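Side-chain contact in PGRP-Hd - Peptidoglycan recognition protein homologue (Alvinella pompejana, PDB 3EP1), which probably recognises bacterial peptidoglycan in innate immunity, as a homologue of the peptidoglycan recognition proteins: residues A[9-14]-A[65-70]. Sequence-based numbering, arbitrary orientation.
Sequences QQWAAI and ALQDAD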
loop_
_atom_site.group_PDB
_atom_site.type_symbol
_atom_site.label_atom_id
_atom_site.label_comp_id
_atom_site.label_asym_id
_atom_site.label_seq_id
_atom_site.Cartn_x
_atom_site.Cartn_y
_atom_site.Cartn_z
ATOM N N GLN A 9 17.341 5.988 3.793
ATOM C CA GLN A 9 18.728 5.615 3.570
ATOM C C GLN A 9 19.140 5.513 2.101
ATOM O O GLN A 9 20.324 5.619 1.789
ATOM C CB GLN A 9 19.051 4.304 4.289
ATOM C CG GLN A 9 20.471 3.851 4.040
ATOM C CD GLN A 9 21.021 2.911 5.102
ATOM O OE1 GLN A 9 22.216 2.609 5.103
ATOM N NE2 GLN A 9 20.158 2.446 6.008
ATOM N N GLN A 10 18.185 5.320 1.199
ATOM C CA GLN A 10 18.532 5.209 -0.216
ATOM C C GLN A 10 18.926 6.576 -0.762
ATOM O O GLN A 10 19.667 6.658 -1.740
ATOM C CB GLN A 10 17.375 4.607 -1.028
ATOM C CG GLN A 10 17.822 3.784 -2.243
ATOM C CD GLN A 10 16.874 2.621 -2.560
ATOM O OE1 GLN A 10 16.666 1.722 -1.741
ATOM N NE2 GLN A 10 16.303 2.636 -3.760
ATOM N N TRP A 11 18.434 7.654 -0.153
ATOM C CA TRP A 11 18.844 8.976 -0.616
ATOM C C TRP A 11 19.826 9.625 0.358
ATOM O O TRP A 11 20.017 10.835 0.336
ATOM C CB TRP A 11 17.650 9.914 -0.895
ATOM C CG TRP A 11 16.606 10.076 0.176
ATOM C CD1 TRP A 11 15.495 9.303 0.364
ATOM C CD2 TRP A 11 16.541 11.113 1.164
ATOM N NE1 TRP A 11 14.737 9.797 1.399
ATOM C CE2 TRP A 11 15.355 10.905 1.911
ATOM C CE3 TRP A 11 17.366 12.195 1.492
ATOM C CZ2 TRP A 11 14.975 11.742 2.967
ATOM C CZ3 TRP A 11 16.990 13.029 2.544
ATOM C CH2 TRP A 11 15.804 12.798 3.268
ATOM N N ALA A 12 20.459 8.794 1.188
ATOM C CA ALA A 12 21.449 9.226 2.187
ATOM C C ALA A 12 20.930 10.237 3.198
ATOM O O ALA A 12 21.602 11.215 3.502
ATOM C CB ALA A 12 22.675 9.792 1.494
ATOM N N ALA A 13 19.742 9.992 3.732
ATOM C CA ALA A 13 19.153 10.909 4.694
ATOM C C ALA A 13 19.881 10.908 6.032
ATOM O O ALA A 13 20.375 9.878 6.479
ATOM C CB ALA A 13 17.680 10.556 4.906
ATOM N N ILE A 14 19.959 12.080 6.657
ATOM C CA ILE A 14 20.571 12.211 7.972
ATOM C C ILE A 14 19.411 12.011 8.955
ATOM O O ILE A 14 18.289 12.420 8.675
ATOM C CB ILE A 14 21.182 13.616 8.168
ATOM C CG1 ILE A 14 22.366 13.805 7.218
ATOM C CG2 ILE A 14 21.621 13.802 9.613
ATOM C CD1 ILE A 14 22.975 15.183 7.281
ATOM N N ALA A 65 19.076 17.484 -0.916
ATOM C CA ALA A 65 19.234 18.934 -0.899
ATOM C C ALA A 65 18.102 19.616 -0.136
ATOM O O ALA A 65 18.315 20.609 0.551
ATOM C CB ALA A 65 19.283 19.470 -2.328
ATOM N N LEU A 66 16.890 19.093 -0.279
ATOM C CA LEU A 66 15.745 19.672 0.402
ATOM C C LEU A 66 15.919 19.480 1.894
ATOM O O LEU A 66 15.714 20.408 2.678
ATOM C CB LEU A 66 14.443 19.012 -0.071
ATOM C CG LEU A 66 13.956 19.405 -1.472
ATOM C CD1 LEU A 66 12.847 18.455 -1.933
ATOM C CD2 LEU A 66 13.460 20.844 -1.442
ATOM N N GLN A 67 16.306 18.275 2.296
ATOM C CA GLN A 67 16.495 18.025 3.712
ATOM C C GLN A 67 17.468 19.061 4.259
ATOM O O GLN A 67 17.164 19.748 5.225
ATOM C CB GLN A 67 17.038 16.615 3.965
ATOM C CG GLN A 67 17.185 16.305 5.444
ATOM C CD GLN A 67 17.824 14.970 5.715
ATOM O OE1 GLN A 67 18.873 14.650 5.161
ATOM N NE2 GLN A 67 17.203 14.182 6.584
ATOM N N ASP A 68 18.629 19.186 3.624
ATOM C CA ASP A 68 19.635 20.151 4.063
ATOM C C ASP A 68 19.044 21.546 4.260
ATOM O O ASP A 68 19.318 22.220 5.260
ATOM C CB ASP A 68 20.767 20.235 3.040
ATOM C CG ASP A 68 21.639 19.003 3.036
ATOM O OD1 ASP A 68 22.462 18.873 2.106
ATOM O OD2 ASP A 68 21.508 18.168 3.958
ATOM N N ALA A 69 18.235 21.967 3.293
ATOM C CA ALA A 69 17.594 23.272 3.329
ATOM C C ALA A 69 16.638 23.368 4.510
ATOM O O ALA A 69 16.540 24.408 5.162
ATOM C CB ALA A 69 16.836 23.520 2.027
ATOM N N ASP A 70 15.935 22.279 4.791
ATOM C CA ASP A 70 14.993 22.287 5.893
ATOM C C ASP A 70 15.701 22.351 7.242
ATOM O O ASP A 70 15.242 23.044 8.145
ATOM C CB ASP A 70 14.071 21.068 5.790
ATOM C CG ASP A 70 13.186 21.116 4.543
ATOM O OD1 ASP A 70 12.385 20.189 4.327
ATOM O OD2 ASP A 70 13.294 22.088 3.771
#
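The side-chain amide of Gln67 grips the backbone of Ile14 at both ends. OE1 of Gln67 takes the Ile14 N-H in an almost straight bond (N to OE1 3.2 Å, 177° at the hydrogen), which arrives in the carbonyl plane on a lone pair. NE2 of Gln67 returns a bond to Ile14 O at 2.9 Å; this one is bent, with the acceptor tilted out of the amide plane. Gln67 runs out extended from the helix, its CG trans to the backbone N (chi1 -177°), which carries the amide to the loop. Two bonds from one amide fix its flip, and NE2 also hydrogen-bonds Asp77 OD1.

Trp11 leans on the same side chain: its CZ3 lies 3.6 Å from Gln67 OE1 and 3.9 Å from Gln67 CB, the ring plane inclined 59° to the amide. Ala13 CB sits over one face of the indole, 3.3 Å above its plane and offset toward the rim, and 4.0 Å from Gln67 NE2. Were Gln67 an alanine, the Ile14 N-H would probably lose its acceptor, the Ile14 carbonyl its stronger bond, leaving a weak one from Arg8, and a gap would probably open beside the indole.

Helix 59-72 thus fastens the loop preceding strand 26-33: Trp11 also packs on Val63, Ile14 rests against Lys64 and Phe71 of that helix, and the indole NE1 bonds to Glu92 O on edge strand 90-92.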